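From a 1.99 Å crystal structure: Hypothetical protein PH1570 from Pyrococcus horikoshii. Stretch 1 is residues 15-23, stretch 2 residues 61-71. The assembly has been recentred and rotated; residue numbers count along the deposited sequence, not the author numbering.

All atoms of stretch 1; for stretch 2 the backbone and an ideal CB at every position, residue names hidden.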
ATOM      1  N   LYS A  15      -4.774  -2.429 -18.489  1.00 22.12           N
ATOM      2  CA  LYS A  15      -3.573  -3.068 -17.962  1.00 21.96           C
ATOM      3  C   LYS A  15      -3.579  -3.082 -16.422  1.00 21.61           C
ATOM      4  O   LYS A  15      -2.514  -3.147 -15.812  1.00 21.11           O
ATOM      5  CB  LYS A  15      -2.358  -2.298 -18.479  1.00 21.87           C
ATOM      6  CG  LYS A  15      -2.170  -2.498 -20.024  1.00 26.09           C
ATOM      7  CD  LYS A  15      -0.896  -1.811 -20.497  1.00 28.14           C
ATOM      8  CE  LYS A  15      -0.668  -2.151 -21.999  1.00 30.83           C
ATOM      9  NZ  LYS A  15       0.617  -1.486 -22.430  1.00 34.38           N
ATOM     10  N   LEU A  16      -4.768  -2.962 -15.824  1.00 21.04           N
ATOM     11  CA  LEU A  16      -4.943  -3.065 -14.369  1.00 20.62           C
ATOM     12  C   LEU A  16      -5.692  -4.338 -13.983  1.00 20.97           C
ATOM     13  O   LEU A  16      -6.807  -4.578 -14.479  1.00 20.53           O
ATOM     14  CB  LEU A  16      -5.686  -1.848 -13.843  1.00 20.12           C
ATOM     15  CG  LEU A  16      -6.105  -1.842 -12.364  1.00 19.39           C
ATOM     16  CD1 LEU A  16      -4.850  -1.774 -11.426  1.00 15.92           C
ATOM     17  CD2 LEU A  16      -7.036  -0.676 -12.123  1.00 18.45           C
ATOM     18  N   GLU A  17      -5.081  -5.139 -13.107  1.00 21.15           N
ATOM     19  CA  GLU A  17      -5.732  -6.282 -12.464  1.00 22.27           C
ATOM     20  C   GLU A  17      -5.700  -6.058 -10.971  1.00 22.75           C
ATOM     21  O   GLU A  17      -4.672  -5.702 -10.412  1.00 21.87           O
ATOM     22  CB  GLU A  17      -4.994  -7.598 -12.719  1.00 24.19           C
ATOM     23  CG  GLU A  17      -4.653  -7.920 -14.133  1.00 29.28           C
ATOM     24  CD  GLU A  17      -3.728  -9.129 -14.192  1.00 34.79           C
ATOM     25  OE1 GLU A  17      -2.463  -8.982 -14.076  1.00 35.90           O
ATOM     26  OE2 GLU A  17      -4.297 -10.227 -14.293  1.00 37.65           O
ATOM     27  N   VAL A  18      -6.821  -6.344 -10.325  1.00 22.79           N
ATOM     28  CA  VAL A  18      -6.963  -6.186  -8.898  1.00 22.63           C
ATOM     29  C   VAL A  18      -7.110  -7.606  -8.297  1.00 22.94           C
ATOM     30  O   VAL A  18      -7.766  -8.467  -8.878  1.00 21.92           O
ATOM     31  CB  VAL A  18      -8.183  -5.329  -8.615  1.00 22.59           C
ATOM     32  CG1 VAL A  18      -8.435  -5.243  -7.141  1.00 26.35           C
ATOM     33  CG2 VAL A  18      -7.964  -3.891  -9.173  1.00 24.30           C
ATOM     34  N   PHE A  19      -6.490  -7.834  -7.144  1.00 22.39           N
ATOM     35  CA  PHE A  19      -6.395  -9.173  -6.540  1.00 21.97           C
ATOM     36  C   PHE A  19      -6.918  -9.081  -5.124  1.00 21.88           C
ATOM     37  O   PHE A  19      -7.273  -7.977  -4.667  1.00 20.87           O
ATOM     38  CB  PHE A  19      -4.928  -9.636  -6.597  1.00 22.17           C
ATOM     39  CG  PHE A  19      -4.425  -9.809  -7.978  1.00 23.50           C
ATOM     40  CD1 PHE A  19      -3.786  -8.774  -8.646  1.00 22.48           C
ATOM     41  CD2 PHE A  19      -4.627 -11.012  -8.648  1.00 26.02           C
ATOM     42  CE1 PHE A  19      -3.326  -8.949  -9.911  1.00 23.66           C
ATOM     43  CE2 PHE A  19      -4.193 -11.187  -9.936  1.00 25.30           C
ATOM     44  CZ  PHE A  19      -3.527 -10.149 -10.581  1.00 25.34           C
ATOM     45  N   GLU A  20      -6.960 -10.196  -4.371  1.00 22.01           N
ATOM     46  CA  GLU A  20      -7.587 -10.133  -3.042  1.00 22.59           C
ATOM     47  C   GLU A  20      -6.868  -9.128  -2.131  1.00 20.54           C
ATOM     48  O   GLU A  20      -7.488  -8.407  -1.300  1.00 20.25           O
ATOM     49  CB  GLU A  20      -7.507 -11.501  -2.325  1.00 24.66           C
ATOM     50  CG  GLU A  20      -8.503 -12.517  -2.677  1.00 30.11           C
ATOM     51  CD  GLU A  20      -9.931 -12.011  -2.630  1.00 31.95           C
ATOM     52  OE1 GLU A  20     -10.419 -11.551  -1.578  1.00 33.89           O
ATOM     53  OE2 GLU A  20     -10.564 -12.122  -3.680  1.00 35.63           O
ATOM     54  N   ASN A  21      -5.544  -9.117  -2.239  1.00 18.16           N
ATOM     55  CA  ASN A  21      -4.749  -8.270  -1.328  1.00 17.11           C
ATOM     56  C   ASN A  21      -3.747  -7.431  -2.110  1.00 16.62           C
ATOM     57  O   ASN A  21      -2.645  -7.153  -1.616  1.00 15.08           O
ATOM     58  CB  ASN A  21      -3.988  -9.129  -0.272  1.00 16.06           C
ATOM     59  CG  ASN A  21      -2.846  -9.940  -0.900  1.00 16.83           C
ATOM     60  OD1 ASN A  21      -2.964 -10.475  -2.016  1.00 18.47           O
ATOM     61  ND2 ASN A  21      -1.739 -10.018  -0.198  1.00 14.11           N
ATOM     62  N   GLY A  22      -4.122  -6.995  -3.313  1.00 16.75           N
ATOM     63  CA  GLY A  22      -3.179  -6.152  -4.087  1.00 16.65           C
ATOM     64  C   GLY A  22      -3.690  -5.740  -5.440  1.00 16.85           C
ATOM     65  O   GLY A  22      -4.830  -6.064  -5.830  1.00 17.14           O
ATOM     66  N   PHE A  23      -2.852  -5.025  -6.192  1.00 17.59           N
ATOM     67  CA  PHE A  23      -3.165  -4.774  -7.596  1.00 17.33           C
ATOM     68  C   PHE A  23      -1.875  -4.673  -8.420  1.00 17.79           C
ATOM     69  O   PHE A  23      -0.815  -4.344  -7.879  1.00 14.40           O
ATOM     70  CB  PHE A  23      -4.120  -3.553  -7.772  1.00 17.41           C
ATOM     71  CG  PHE A  23      -3.469  -2.186  -7.527  1.00 18.51           C
ATOM     72  CD1 PHE A  23      -3.665  -1.513  -6.332  1.00 18.22           C
ATOM     73  CD2 PHE A  23      -2.723  -1.560  -8.552  1.00 17.52           C
ATOM     74  CE1 PHE A  23      -3.074  -0.216  -6.115  1.00 20.04           C
ATOM     75  CE2 PHE A  23      -2.122  -0.332  -8.353  1.00 15.41           C
ATOM     76  CZ  PHE A  23      -2.305   0.353  -7.140  1.00 16.20           C
ATOM     77  N   UNK A  61     -13.841   4.744 -13.654  1.00 25.97           N
ATOM     78  CA  UNK A  61     -14.224   3.351 -13.895  1.00 24.49           C
ATOM     79  C   UNK A  61     -13.409   2.260 -13.118  1.00 23.63           C
ATOM     80  O   UNK A  61     -14.017   1.437 -12.429  1.00 21.86           O
ATOM     81  CB  UNK A  61     -14.095   3.084 -15.396  1.00 24.49           C
ATOM     82  N   UNK A  62     -12.050   2.243 -13.259  1.00 21.89           N
ATOM     83  CA  UNK A  62     -11.255   1.220 -12.558  1.00 20.96           C
ATOM     84  C   UNK A  62     -11.432   1.234 -11.063  1.00 20.42           C
ATOM     85  O   UNK A  62     -11.379   0.165 -10.482  1.00 21.57           O
ATOM     86  CB  UNK A  62      -9.770   1.401 -12.878  1.00 20.96           C
ATOM     87  N   UNK A  63     -11.565   2.423 -10.478  1.00 19.67           N
ATOM     88  CA  UNK A  63     -11.885   2.628  -9.057  1.00 21.84           C
ATOM     89  C   UNK A  63     -13.278   2.086  -8.683  1.00 21.60           C
ATOM     90  O   UNK A  63     -13.429   1.401  -7.676  1.00 19.90           O
ATOM     91  CB  UNK A  63     -11.807   4.118  -8.720  1.00 21.84           C
ATOM     92  N   UNK A  64     -14.271   2.347  -9.525  1.00 21.99           N
ATOM     93  CA  UNK A  64     -15.600   1.740  -9.328  1.00 23.87           C
ATOM     94  C   UNK A  64     -15.591   0.222  -9.457  1.00 24.33           C
ATOM     95  O   UNK A  64     -16.205  -0.480  -8.639  1.00 25.65           O
ATOM     96  CB  UNK A  64     -16.592   2.322 -10.337  1.00 23.87           C
ATOM     97  N   UNK A  65     -14.896  -0.282 -10.473  1.00 24.92           N
ATOM     98  CA  UNK A  65     -14.710  -1.709 -10.694  1.00 25.02           C
ATOM     99  C   UNK A  65     -14.042  -2.427  -9.473  1.00 25.04           C
ATOM    100  O   UNK A  65     -14.477  -3.508  -9.037  1.00 23.49           O
ATOM    101  CB  UNK A  65     -13.862  -1.912 -11.951  1.00 25.02           C
ATOM    102  N   UNK A  66     -12.987  -1.810  -8.938  1.00 24.04           N
ATOM    103  CA  UNK A  66     -12.224  -2.399  -7.842  1.00 23.35           C
ATOM    104  C   UNK A  66     -13.105  -2.387  -6.580  1.00 23.81           C
ATOM    105  O   UNK A  66     -13.071  -3.352  -5.800  1.00 22.93           O
ATOM    106  CB  UNK A  66     -10.915  -1.641  -7.612  1.00 23.35           C
ATOM    107  N   UNK A  67     -13.889  -1.315  -6.398  1.00 24.35           N
ATOM    108  CA  UNK A  67     -14.844  -1.228  -5.258  1.00 26.55           C
ATOM    109  C   UNK A  67     -15.901  -2.341  -5.300  1.00 28.23           C
ATOM    110  O   UNK A  67     -16.227  -2.956  -4.265  1.00 28.00           O
ATOM    111  CB  UNK A  67     -15.544   0.133  -5.261  1.00 26.55           C
ATOM    112  N   UNK A  68     -16.402  -2.615  -6.496  1.00 30.03           N
ATOM    113  CA  UNK A  68     -17.358  -3.698  -6.726  1.00 32.57           C
ATOM    114  C   UNK A  68     -16.694  -5.051  -6.417  1.00 31.42           C
ATOM    115  O   UNK A  68     -17.246  -5.871  -5.666  1.00 30.58           O
ATOM    116  CB  UNK A  68     -17.873  -3.665  -8.166  1.00 32.57           C
ATOM    117  N   UNK A  69     -15.485  -5.262  -6.950  1.00 30.15           N
ATOM    118  CA  UNK A  69     -14.707  -6.465  -6.681  1.00 28.84           C
ATOM    119  C   UNK A  69     -14.479  -6.726  -5.179  1.00 28.91           C
ATOM    120  O   UNK A  69     -14.680  -7.861  -4.707  1.00 28.11           O
ATOM    121  CB  UNK A  69     -13.356  -6.360  -7.392  1.00 28.84           C
ATOM    122  N   UNK A  70     -14.070  -5.690  -4.448  1.00 27.13           N
ATOM    123  CA  UNK A  70     -13.778  -5.829  -3.028  1.00 28.43           C
ATOM    124  C   UNK A  70     -15.001  -5.635  -2.107  1.00 29.14           C
ATOM    125  O   UNK A  70     -14.887  -5.800  -0.887  1.00 28.61           O
ATOM    126  CB  UNK A  70     -12.692  -4.822  -2.645  1.00 28.43           C
ATOM    127  N   UNK A  71     -16.142  -5.275  -2.708  1.00 30.19           N
ATOM    128  CA  UNK A  71     -17.387  -4.920  -1.996  1.00 31.07           C
ATOM    129  C   UNK A  71     -17.137  -3.851  -0.924  1.00 31.57           C
ATOM    130  O   UNK A  71     -17.405  -4.035   0.268  1.00 31.38           O
ATOM    131  CB  UNK A  71     -18.001  -6.164  -1.351  1.00 31.07           C
TER

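The backbone of stretch 2 runs as a helix from 61 to 70, its axis 9.4 Å from that of strand 16-19 at closest approach and inclined by 22° to it, both running the same way. Nearest CA pairs fall at 62, 66 and 70, a four-residue spacing; 69 also turns its CB toward the strand.

Position 61 opens the helix with no stretch 1 atom within 5.5 Å of its ideal CB, so nearly any residue would suit; it is Y61, whose O accepts from the backbone N of 65.

At 62 the CB points toward the strand and lies 3.5 Å from L16 CD2. A compact apolar group fits, and a first-turn position with phi -58° also admits proline. The residue is P62, its CB 3.6 Å from L16 CD2.

Positions 63 and 64 find nothing of stretch 1 near their CBs, leaving the choice open. F63 points away; E64 looks to its own helix, as does 67, considered below.

At 65 the CB points toward the strand, yet no atom there comes within 5.5 Å, so stretch 1 sets no close limit on size, and small or longer side chains are plausible. C65 holds SG 6.3 Å from V18 CG2, beyond contact, and is bonded covalently to a group elsewhere in the structure.

Position 66 has the closest CA pairing, its CA 6.6 Å from V18 CA, with its CB sideways and 4.0 Å from V18 CG2. Little room remains in that direction, which favours alanine or another small residue. A66 places CB 4.1 Å from V18 CG2.

Positions 67 and 68 are out of reach, and polar residues are as acceptable as others. K67 NZ forms a salt bridge with E64 OE2 at 2.9 Å, one helical turn back; E68 makes no contact with the strand.

At 69 the CB points toward stretch 1, 5.1 Å from V18 CG1, so a long apolar or aromatic side chain could cover the valine. F69, with chi1 t, puts CD2 3.7 Å from V18 CG1, while F19 O meets the ring edge, 3.7 Å from CE2.

Position 70 is less predictable from its CB, which points sideways with nothing within 5.5 Å. Farther out lie V18 and the carbonyl of F19, inviting a long side chain with a donor. W70 satisfies both: NE1 donates to F19 O at 2.9 Å with an N-H...O angle of 140°, and V18 CG1 sits over one ring face, 3.2 Å from CZ2.

Position 71 leaves the helix with phi 52° in a Schellman motif, where glycine or asparagine is common; it is N71, clear of the strand.

Stretch 2 (61-71) YPFECAKEFWN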
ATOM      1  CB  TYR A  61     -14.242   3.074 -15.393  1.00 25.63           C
ATOM      2  CG  TYR A  61     -14.555   1.660 -15.720  1.00 28.57           C
ATOM      3  CD1 TYR A  61     -15.868   1.255 -15.965  1.00 29.72           C
ATOM      4  CD2 TYR A  61     -13.537   0.707 -15.747  1.00 27.21           C
ATOM      5  CE1 TYR A  61     -16.132  -0.062 -16.236  1.00 32.06           C
ATOM      6  CE2 TYR A  61     -13.784  -0.563 -16.000  1.00 28.23           C
ATOM      7  CZ  TYR A  61     -15.072  -0.967 -16.233  1.00 30.77           C
ATOM      8  OH  TYR A  61     -15.266  -2.303 -16.499  1.00 32.14           O
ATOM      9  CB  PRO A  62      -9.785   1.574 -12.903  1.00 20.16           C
ATOM     10  CG  PRO A  62      -9.821   3.039 -13.394  1.00 21.44           C
ATOM     11  CD  PRO A  62     -11.190   3.098 -14.111  1.00 21.78           C
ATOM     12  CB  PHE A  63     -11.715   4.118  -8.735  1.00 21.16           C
ATOM     13  CG  PHE A  63     -12.306   4.570  -7.436  1.00 23.32           C
ATOM     14  CD1 PHE A  63     -11.641   4.347  -6.215  1.00 23.35           C
ATOM     15  CD2 PHE A  63     -13.487   5.312  -7.437  1.00 22.80           C
ATOM     16  CE1 PHE A  63     -12.174   4.811  -5.029  1.00 25.79           C
ATOM     17  CE2 PHE A  63     -14.042   5.817  -6.232  1.00 26.91           C
ATOM     18  CZ  PHE A  63     -13.389   5.575  -5.025  1.00 25.44           C
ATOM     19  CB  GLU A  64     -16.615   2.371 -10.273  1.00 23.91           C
ATOM     20  CG  GLU A  64     -16.787   3.876 -10.027  1.00 23.89           C
ATOM     21  CD  GLU A  64     -17.417   4.208  -8.668  1.00 29.67           C
ATOM     22  OE1 GLU A  64     -18.249   3.408  -8.200  1.00 32.94           O
ATOM     23  OE2 GLU A  64     -17.070   5.255  -8.061  1.00 30.73           O
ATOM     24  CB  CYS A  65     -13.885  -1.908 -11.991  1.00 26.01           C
ATOM     25  SG  CYS A  65     -13.358  -3.607 -12.368  1.00 28.28           S
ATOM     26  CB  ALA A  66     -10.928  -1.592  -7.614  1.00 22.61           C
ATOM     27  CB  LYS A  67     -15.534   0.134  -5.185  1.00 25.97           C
ATOM     28  CG  LYS A  67     -14.713   1.263  -4.517  1.00 25.58           C
ATOM     29  CD  LYS A  67     -15.559   2.510  -4.268  1.00 27.91           C
ATOM     30  CE  LYS A  67     -16.150   3.063  -5.549  1.00 26.79           C
ATOM     31  NZ  LYS A  67     -16.951   4.321  -5.369  1.00 28.12           N
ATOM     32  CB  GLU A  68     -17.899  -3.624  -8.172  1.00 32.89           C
ATOM     33  CG  GLU A  68     -19.359  -4.101  -8.360  1.00 37.73           C
ATOM     34  CD  GLU A  68     -19.894  -3.816  -9.774  1.00 39.67           C
ATOM     35  OE1 GLU A  68     -19.064  -3.677 -10.727  1.00 47.28           O
ATOM     36  OE2 GLU A  68     -21.150  -3.701  -9.934  1.00 47.35           O
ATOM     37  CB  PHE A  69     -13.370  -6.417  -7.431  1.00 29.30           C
ATOM     38  CG  PHE A  69     -12.505  -7.621  -7.197  1.00 30.27           C
ATOM     39  CD1 PHE A  69     -12.879  -8.862  -7.688  1.00 30.05           C
ATOM     40  CD2 PHE A  69     -11.322  -7.511  -6.474  1.00 30.84           C
ATOM     41  CE1 PHE A  69     -12.080 -10.000  -7.483  1.00 33.65           C
ATOM     42  CE2 PHE A  69     -10.526  -8.622  -6.252  1.00 32.87           C
ATOM     43  CZ  PHE A  69     -10.902  -9.883  -6.772  1.00 32.10           C
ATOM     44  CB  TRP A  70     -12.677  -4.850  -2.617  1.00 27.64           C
ATOM     45  CG  TRP A  70     -11.287  -5.290  -3.017  1.00 26.62           C
ATOM     46  CD1 TRP A  70     -10.805  -6.568  -3.084  1.00 27.84           C
ATOM     47  CD2 TRP A  70     -10.205  -4.436  -3.370  1.00 25.58           C
ATOM     48  NE1 TRP A  70      -9.476  -6.560  -3.466  1.00 26.78           N
ATOM     49  CE2 TRP A  70      -9.086  -5.262  -3.649  1.00 25.36           C
ATOM     50  CE3 TRP A  70     -10.069  -3.049  -3.483  1.00 26.75           C
ATOM     51  CZ2 TRP A  70      -7.840  -4.743  -4.027  1.00 27.11           C
ATOM     52  CZ3 TRP A  70      -8.813  -2.532  -3.874  1.00 28.62           C
ATOM     53  CH2 TRP A  70      -7.730  -3.391  -4.148  1.00 28.25           C
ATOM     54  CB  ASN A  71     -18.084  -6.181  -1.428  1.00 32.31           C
ATOM     55  CG  ASN A  71     -19.508  -5.878  -0.889  1.00 36.12           C
ATOM     56  OD1 ASN A  71     -20.186  -4.968  -1.376  1.00 39.72           O
ATOM     57  ND2 ASN A  71     -19.929  -6.616   0.138  1.00 38.82           N
TER
HETATM   58  O   HOH W   1     -12.823  -9.724  -2.823  1.00 59.36           O
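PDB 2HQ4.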